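PDB 6NP3: aminoglycoside N(3)-acetyltransferase from Enterobacter cloacae, which transfers the acetyl group of acetyl-CoA to the 3-amino group of 2-deoxystreptamine antibiotics such as gentamicin, which probably confers resistance to them. Local coordinates for residues 53-58 with 125-130; 20-25 with 151-156; 185-190 with 202-207. One frame throughout, in Å; residues are numbered along the deposited sequence.

Interaction 1 (53-58 with 125-130)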
# COMPACT_ATOMS: atom_id res chain seq x y z
N THR A 53 0.53 -10.06 18.90
CA THR A 53 -0.73 -9.32 18.82
C THR A 53 -0.68 -8.20 17.79
O THR A 53 -1.68 -7.53 17.58
CB THR A 53 -1.11 -8.71 20.17
OG1 THR A 53 -0.19 -7.65 20.48
CG2 THR A 53 -1.08 -9.72 21.28
N GLY A 54 0.46 -7.97 17.17
CA GLY A 54 0.55 -6.91 16.17
C GLY A 54 0.11 -7.37 14.80
O GLY A 54 -0.20 -8.54 14.56
N ASN A 55 0.08 -6.42 13.87
CA ASN A 55 -0.37 -6.70 12.52
C ASN A 55 0.52 -5.95 11.53
O ASN A 55 1.01 -4.85 11.81
CB ASN A 55 -1.82 -6.28 12.28
CG ASN A 55 -2.81 -7.03 13.14
OD1 ASN A 55 -3.26 -8.11 12.80
ND2 ASN A 55 -3.14 -6.44 14.29
N ILE A 56 0.66 -6.53 10.35
CA ILE A 56 1.33 -5.91 9.20
C ILE A 56 0.33 -5.88 8.05
O ILE A 56 -0.36 -6.87 7.79
CB ILE A 56 2.55 -6.74 8.76
CG1 ILE A 56 3.56 -6.80 9.89
CG2 ILE A 56 3.17 -6.22 7.47
CD1 ILE A 56 4.71 -7.73 9.73
N LEU A 57 0.24 -4.74 7.37
CA LEU A 57 -0.57 -4.57 6.17
C LEU A 57 0.34 -4.04 5.07
O LEU A 57 1.09 -3.09 5.31
CB LEU A 57 -1.68 -3.56 6.42
CG LEU A 57 -2.61 -3.26 5.24
CD1 LEU A 57 -3.41 -4.48 4.93
CD2 LEU A 57 -3.52 -2.09 5.52
N ALA A 58 0.30 -4.65 3.90
CA ALA A 58 1.14 -4.20 2.80
C ALA A 58 0.32 -4.06 1.54
O ALA A 58 -0.54 -4.89 1.28
CB ALA A 58 2.31 -5.16 2.56
N GLY A 125 -1.34 -11.19 10.90
CA GLY A 125 -1.60 -10.95 12.31
C GLY A 125 -3.02 -11.27 12.68
O GLY A 125 -3.84 -11.65 11.82
N PRO A 126 -3.36 -11.15 13.96
CA PRO A 126 -4.68 -11.59 14.41
C PRO A 126 -5.83 -10.87 13.76
O PRO A 126 -6.94 -11.41 13.70
CB PRO A 126 -4.65 -11.37 15.92
CG PRO A 126 -3.19 -11.44 16.27
CD PRO A 126 -2.49 -10.78 15.08
N ASP A 127 -5.63 -9.64 13.29
CA ASP A 127 -6.71 -8.85 12.70
C ASP A 127 -6.66 -8.88 11.18
O ASP A 127 -7.36 -8.11 10.51
CB ASP A 127 -6.65 -7.42 13.21
CG ASP A 127 -6.77 -7.33 14.72
OD1 ASP A 127 -7.61 -8.02 15.31
OD2 ASP A 127 -5.99 -6.58 15.34
N ALA A 128 -5.90 -9.82 10.61
CA ALA A 128 -5.68 -9.83 9.17
C ALA A 128 -6.97 -10.02 8.39
O ALA A 128 -7.18 -9.38 7.35
CB ALA A 128 -4.71 -10.95 8.80
N ALA A 129 -7.85 -10.92 8.83
CA ALA A 129 -9.07 -11.11 8.06
C ALA A 129 -9.93 -9.85 8.07
O ALA A 129 -10.54 -9.50 7.05
CB ALA A 129 -9.85 -12.32 8.60
N TRP A 130 -10.04 -9.20 9.22
CA TRP A 130 -10.81 -7.97 9.32
C TRP A 130 -10.19 -6.87 8.46
O TRP A 130 -10.92 -6.08 7.85
CB TRP A 130 -10.86 -7.55 10.79
CG TRP A 130 -11.50 -6.24 11.04
CD1 TRP A 130 -12.83 -6.00 11.17
CD2 TRP A 130 -10.86 -4.98 11.21
NE1 TRP A 130 -13.06 -4.67 11.37
CE2 TRP A 130 -11.86 -4.02 11.40
CE3 TRP A 130 -9.53 -4.56 11.18
CZ2 TRP A 130 -11.58 -2.69 11.61
CZ3 TRP A 130 -9.26 -3.23 11.41
CH2 TRP A 130 -10.27 -2.32 11.63

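Interaction 2 (20-25 with 151-156)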
# COMPACT_ATOMS: atom_id res chain seq x y z
N GLY A 20 2.29 -5.13 19.47
CA GLY A 20 0.90 -4.82 19.29
C GLY A 20 0.59 -3.82 18.20
O GLY A 20 -0.58 -3.61 17.89
N ASP A 21 1.61 -3.18 17.63
CA ASP A 21 1.35 -2.15 16.63
C ASP A 21 0.78 -2.75 15.35
O ASP A 21 0.98 -3.92 15.01
CB ASP A 21 2.65 -1.41 16.29
CG ASP A 21 3.07 -0.36 17.32
OD1 ASP A 21 2.34 -0.11 18.28
OD2 ASP A 21 4.14 0.25 17.09
N MET A 22 0.13 -1.86 14.60
CA MET A 22 -0.43 -2.09 13.27
C MET A 22 0.46 -1.28 12.32
O MET A 22 0.40 -0.04 12.33
CB MET A 22 -1.86 -1.54 13.26
CG MET A 22 -2.51 -1.37 11.88
SD MET A 22 -3.09 -2.84 11.09
CE MET A 22 -1.66 -3.31 10.12
N VAL A 23 1.27 -1.96 11.50
CA VAL A 23 2.31 -1.30 10.70
C VAL A 23 2.12 -1.61 9.22
O VAL A 23 1.94 -2.78 8.83
CB VAL A 23 3.71 -1.72 11.17
CG1 VAL A 23 4.80 -1.19 10.26
CG2 VAL A 23 3.92 -1.29 12.59
N MET A 24 2.23 -0.57 8.39
CA MET A 24 2.22 -0.70 6.93
C MET A 24 3.60 -0.28 6.44
O MET A 24 3.93 0.92 6.49
CB MET A 24 1.15 0.19 6.31
CG MET A 24 1.08 0.09 4.81
SD MET A 24 -0.41 0.82 4.17
CE MET A 24 -0.32 0.27 2.49
N PRO A 25 4.40 -1.20 5.94
CA PRO A 25 5.75 -0.85 5.49
C PRO A 25 5.81 -0.48 4.02
O PRO A 25 5.08 -1.01 3.17
CB PRO A 25 6.55 -2.14 5.76
CG PRO A 25 5.54 -3.21 5.46
CD PRO A 25 4.19 -2.66 5.95
N LEU A 151 -6.56 2.88 8.95
CA LEU A 151 -6.59 4.21 9.51
C LEU A 151 -7.45 4.26 10.75
O LEU A 151 -7.23 5.13 11.60
CB LEU A 151 -7.16 5.21 8.52
CG LEU A 151 -6.27 5.47 7.31
CD1 LEU A 151 -7.00 6.25 6.22
CD2 LEU A 151 -4.96 6.14 7.68
N ALA A 152 -8.39 3.35 10.91
CA ALA A 152 -9.19 3.24 12.12
C ALA A 152 -8.54 2.36 13.19
O ALA A 152 -9.09 2.23 14.29
CB ALA A 152 -10.60 2.71 11.77
N HIS A 153 -7.40 1.75 12.89
CA HIS A 153 -6.78 0.72 13.71
C HIS A 153 -5.41 1.17 14.18
O HIS A 153 -4.50 0.36 14.33
CB HIS A 153 -6.68 -0.57 12.91
CG HIS A 153 -6.50 -1.81 13.73
ND1 HIS A 153 -7.12 -2.03 14.95
CD2 HIS A 153 -5.80 -2.93 13.46
CE1 HIS A 153 -6.80 -3.24 15.38
NE2 HIS A 153 -6.01 -3.81 14.49
N ALA A 154 -5.27 2.47 14.43
CA ALA A 154 -4.05 3.02 15.01
C ALA A 154 -2.86 2.78 14.10
O ALA A 154 -1.74 2.62 14.56
CB ALA A 154 -3.79 2.50 16.44
N GLY A 155 -3.09 2.76 12.79
CA GLY A 155 -2.03 2.36 11.88
C GLY A 155 -0.84 3.29 11.94
O GLY A 155 -0.98 4.52 12.05
N LYS A 156 0.35 2.71 11.73
CA LYS A 156 1.60 3.43 11.58
C LYS A 156 2.19 3.07 10.23
O LYS A 156 2.15 1.91 9.81
CB LYS A 156 2.61 3.07 12.66
CG LYS A 156 2.15 3.35 14.06
CD LYS A 156 3.24 3.01 15.06
CE LYS A 156 2.79 3.20 16.49
NZ LYS A 156 3.92 2.97 17.48
O HOH W 1 2.28 2.19 19.74
O HOH W 2 -0.09 0.76 15.84

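Interaction 3 (185-190 with 202-207). With LLL ((2R,3R,4R,5R)-2-((1S,2S,3R,4S,6R)-4,6-diamino-3-((2R,3R,6S)-3-amino-6-(aminomethyl)-tetrahydro-2H-pyran-2-yloxy)-2-hydr oxycyclohexyloxy)-5-methyl-4-(methylamino)-tetrahydro-2H-pyran-3,5-diol), chain B.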
# COMPACT_ATOMS: atom_id res chain seq x y z
N VAL A 185 -10.85 6.96 -13.21
CA VAL A 185 -10.39 6.02 -14.23
C VAL A 185 -11.40 4.88 -14.30
O VAL A 185 -12.08 4.57 -13.32
CB VAL A 185 -8.99 5.43 -13.93
CG1 VAL A 185 -7.92 6.48 -14.12
CG2 VAL A 185 -8.91 4.82 -12.54
N THR A 186 -11.48 4.26 -15.47
CA THR A 186 -12.25 3.04 -15.65
C THR A 186 -11.31 1.92 -16.08
O THR A 186 -10.44 2.12 -16.93
CB THR A 186 -13.36 3.25 -16.69
OG1 THR A 186 -14.32 4.20 -16.19
CG2 THR A 186 -14.06 1.94 -17.03
N TYR A 187 -11.43 0.76 -15.45
CA TYR A 187 -10.61 -0.38 -15.82
C TYR A 187 -11.39 -1.64 -15.49
O TYR A 187 -12.45 -1.59 -14.87
CB TYR A 187 -9.24 -0.32 -15.15
CG TYR A 187 -9.26 -0.18 -13.65
CD1 TYR A 187 -9.41 -1.28 -12.83
CD2 TYR A 187 -9.08 1.06 -13.05
CE1 TYR A 187 -9.40 -1.15 -11.44
CE2 TYR A 187 -9.05 1.19 -11.67
CZ TYR A 187 -9.24 0.09 -10.88
OH TYR A 187 -9.21 0.20 -9.51
N SER A 188 -10.85 -2.78 -15.91
CA SER A 188 -11.49 -4.07 -15.75
C SER A 188 -10.52 -5.06 -15.15
O SER A 188 -9.35 -5.10 -15.54
CB SER A 188 -11.96 -4.61 -17.11
OG SER A 188 -12.88 -3.73 -17.72
N MET A 189 -11.03 -5.86 -14.23
CA MET A 189 -10.23 -6.90 -13.60
C MET A 189 -10.95 -8.23 -13.69
O MET A 189 -12.17 -8.30 -13.54
CB MET A 189 -9.99 -6.57 -12.12
CG MET A 189 -9.16 -5.32 -11.89
SD MET A 189 -7.41 -5.60 -12.27
CE MET A 189 -7.05 -4.14 -13.30
N PRO A 190 -10.20 -9.32 -13.85
CA PRO A 190 -10.81 -10.66 -13.88
C PRO A 190 -10.76 -11.29 -12.50
O PRO A 190 -9.67 -11.53 -11.96
CB PRO A 190 -9.92 -11.40 -14.90
CG PRO A 190 -8.56 -10.80 -14.71
CD PRO A 190 -8.77 -9.37 -14.17
N THR A 202 -15.07 -1.29 -13.56
CA THR A 202 -15.41 -0.32 -12.53
C THR A 202 -14.77 1.01 -12.84
O THR A 202 -13.83 1.09 -13.62
CB THR A 202 -14.91 -0.80 -11.15
OG1 THR A 202 -15.54 -0.03 -10.12
CG2 THR A 202 -13.38 -0.65 -11.01
N SER A 203 -15.25 2.06 -12.18
CA SER A 203 -14.50 3.31 -12.10
C SER A 203 -14.04 3.53 -10.67
O SER A 203 -14.60 2.98 -9.73
CB SER A 203 -15.35 4.49 -12.60
OG SER A 203 -16.42 4.75 -11.73
N ASP A 204 -13.00 4.34 -10.51
CA ASP A 204 -12.50 4.70 -9.19
C ASP A 204 -11.69 5.98 -9.35
O ASP A 204 -11.46 6.44 -10.47
CB ASP A 204 -11.67 3.56 -8.56
CG ASP A 204 -11.79 3.50 -7.04
OD1 ASP A 204 -12.10 4.56 -6.41
OD2 ASP A 204 -11.54 2.40 -6.50
N TRP A 205 -11.28 6.55 -8.23
CA TRP A 205 -10.39 7.70 -8.31
C TRP A 205 -9.08 7.34 -9.00
O TRP A 205 -8.55 6.24 -8.82
CB TRP A 205 -10.13 8.26 -6.91
CG TRP A 205 -11.41 8.52 -6.17
CD1 TRP A 205 -11.88 7.86 -5.10
CD2 TRP A 205 -12.40 9.49 -6.50
NE1 TRP A 205 -13.09 8.36 -4.71
CE2 TRP A 205 -13.43 9.37 -5.56
CE3 TRP A 205 -12.52 10.45 -7.50
CZ2 TRP A 205 -14.57 10.17 -5.60
CZ3 TRP A 205 -13.67 11.23 -7.54
CH2 TRP A 205 -14.66 11.08 -6.60
N ASP A 206 -8.53 8.27 -9.76
CA ASP A 206 -7.25 8.04 -10.42
C ASP A 206 -6.15 8.01 -9.37
O ASP A 206 -5.88 9.02 -8.71
CB ASP A 206 -7.03 9.15 -11.45
CG ASP A 206 -5.86 8.90 -12.36
OD1 ASP A 206 -5.05 7.99 -12.07
OD2 ASP A 206 -5.82 9.63 -13.40
N SER A 207 -5.51 6.84 -9.20
CA SER A 207 -4.41 6.74 -8.24
C SER A 207 -3.08 7.22 -8.81
O SER A 207 -2.07 7.15 -8.10
CB SER A 207 -4.27 5.32 -7.68
OG SER A 207 -3.83 4.43 -8.67
C11 LLL B . 3.56 5.47 -8.95
O11 LLL B . 2.70 5.21 -7.81
C21 LLL B . 5.00 5.49 -8.43
N21 LLL B . 5.19 4.29 -7.63
C31 LLL B . 5.19 6.63 -7.50
C41 LLL B . 4.91 7.92 -8.26
C51 LLL B . 3.50 7.84 -8.82
O51 LLL B . 3.34 6.70 -9.62
C61 LLL B . 3.20 9.05 -9.68
N61 LLL B . 1.84 8.92 -10.20
C12 LLL B . -0.81 2.89 -7.59
N12 LLL B . -2.17 2.38 -7.64
C22 LLL B . -0.72 4.15 -6.73
C32 LLL B . 0.74 4.56 -6.67
N32 LLL B . 0.87 5.76 -5.83
C42 LLL B . 1.33 4.89 -8.04
C52 LLL B . 1.13 3.69 -8.97
O52 LLL B . 1.50 4.07 -10.28
C62 LLL B . -0.31 3.21 -9.00
O62 LLL B . -0.37 2.02 -9.76
C13 LLL B . -1.32 1.95 -10.83
C23 LLL B . -1.73 0.49 -10.95
O23 LLL B . -2.20 0.06 -9.68
C33 LLL B . -0.52 -0.39 -11.31
N33 LLL B . -0.95 -1.78 -11.54
C43 LLL B . 0.14 0.19 -12.59
O43 LLL B . -0.77 -0.05 -13.65
C53 LLL B . 0.40 1.69 -12.42
O53 LLL B . -0.76 2.41 -12.07
C83 LLL B . 1.48 -0.51 -12.86
C93 LLL B . -0.16 -2.72 -10.71
O HOH W 3 -11.40 0.13 -7.81

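Interaction 1 (53-58 with 125-130)
Asn55 OD1 takes the backbone N-H of Asp127 at an N-to-OD1 distance of 2.9 Å. The bond is fairly straight, 155° at the hydrogen, with the donor a little out of the amide plane. The other branch of the same amide turns to the Asp127 side chain: Asn55 ND2 lies 3.0 Å from Asp127 OD2, but the bent approach of 133° makes this a weak bond. Through its two branches, one amide thus addresses both backbone and carboxylate of a single residue. The two side chains cross at about a right angle, while their flat ends are 27° apart. Asn55 CG lies anti to the carbonyl carbon, beside the backbone N. Asp127 OD2 has a further partner in His153 NE2, and the nearest atom of the Asp127 side chain lies about 3 Å from a bound magnesium ion.

Beside this grip, Gly54 O faces the start of the turn. Gly125 CA makes a CA-H...O contact with Gly54 O at 3.6 Å. Pro126 CD also touches that oxygen. Gly125 has backbone angles only glycine adopts readily, and a CB there would run into both Gly54 O and Asn55 OD1. The type I turn from Gly125 to Ala128 is closed by its own bond from Ala128 N to Gly125 O and leads into helix 128-132.

Asn55 thus ties the beginning of strand 55-59 to the turn before this helix. Its amide holds the backbone N of Asp127 and, weakly, OD2, the oxygen that also pairs with His153; these neighbours would be expected to limit the rotation of the carboxylate.

Interaction 2 (20-25 with 151-156)
Lys156 and Met22 meet through the backbone: Lys156 N donates to Met22 O at 2.8 Å, and Met24 N returns a bond to Lys156 O at 2.9 Å. These two bonds bracket the parallel bridge between Val23 and Lys156, where strand 156-160 starts alongside strand 22-27. CA-H...O contacts supplement them, Gly155 CA reaching Met22 O and Val23 CA reaching Lys156 O. A water joins Met22 N, 2.9 Å away, to Ala154 O.

The ionic contact lies at the same end of the strands. The Lys156 side chain is extended beyond CG and brings NZ to 2.8 Å from Asp21 OD2 in a salt bridge. NZ approaches OD2 from above the carboxylate plane, 38° out of it. CD and CE pass close to the same oxygen. Asp21 OD2 also accepts the backbone N-H of Arg18, while a second water donates to Asp21 OD1 and accepts from Lys156 NZ.

Sulfur and ring provide the third kind of contact. Met22 CG is anti to the backbone N (chi1 166°), and the chain then bends at chi2 and chi3. Met22 SD comes to 3.6 Å from His153 CD2, at the ring edge, in a sulfur-aromatic contact 77° off the ring normal. Met22 CB touches His153 O at 3.4 Å. The adjacent ring atom NE2 bonds Asp127, a pairing that would tend to polarise the imidazole, and Trp130 meets the ring edge-to-face.

The parallel bridge is therefore flanked by a salt bridge and a water-linked carboxylate where strand 156-160 begins beside strand 22-27, so that the lysine ammonium is matched by a nearby negative charge.

Interaction 3 (185-190 with 202-207)
Tyr187 and Thr202 lie side by side and point the same way from their antiparallel strands. Thr202 CG2 sits over one face of the phenol ring, 4.0 Å above its plane and displaced toward the rim, with Tyr187 CE1 as the nearest ring atom. Tyr187 CG lies between backbone N and carbonyl carbon (chi1 54°). Val185 CG2 comes to the ring edge in its plane. Farther out, a water 2.8 Å from Tyr187 OH donates to Asp204 OD2 at 2.6 Å; this carboxylate oxygen also accepts Ala140 N.

Val185 and Asp206 cross at about a right angle, with Val185 CG1 against Asp206 CG at 3.6 Å. The charged end of Asp206 is held elsewhere, by a salt bridge to Arg183 and a bond from Asn208 N. On the other face, Thr186 OG1 rests against Ser203 CB at 3.7 Å, while Ser203 OG bonds Arg184.

The main chain sets this register. Val185 and Asp204 form one hydrogen-bonded pair and Tyr187 and Thr202 another, with Thr202 N to Tyr187 O at 2.9 Å; Thr186 and Ser203 form the non-hydrogen-bonded pair between them, their CA atoms 4.2 Å apart.

Two residues beyond the end of strand 196-205, Ser207 OG accepts a hydrogen bond from gentamicin N12 at 2.8 Å. The arrangement is a two-stranded antiparallel beta hairpin, segments 185-190 and 202-205 running 135° apart, as in a twisted hairpin, and it leads into the aminoglycoside pocket, where Asn208, Asp118, Glu68, His171 and Tyr141 also bond the drug.

Overall arrangement
Interactions 1 and 2 both reach the mixed sheet, through neighbouring strands 55-59 and 22-27, and their centres are 9 Å apart. Asn55 N lies 2.9 Å from Asp21 O in a probable hydrogen bond between these strands, and the Asp127-His153 pair links the loops near the bound magnesium ion. In sequence, interaction 1 is nested within the loop closed by interaction 2. Interaction 3 follows later in the chain, in a separate hairpin, its centre about 26 Å from each of the other two centres. Its nearest atoms stay about 14 Å from interaction 1 and about 12 Å from interaction 2. Of the three, it alone contains a gentamicin-pocket residue, Ser207.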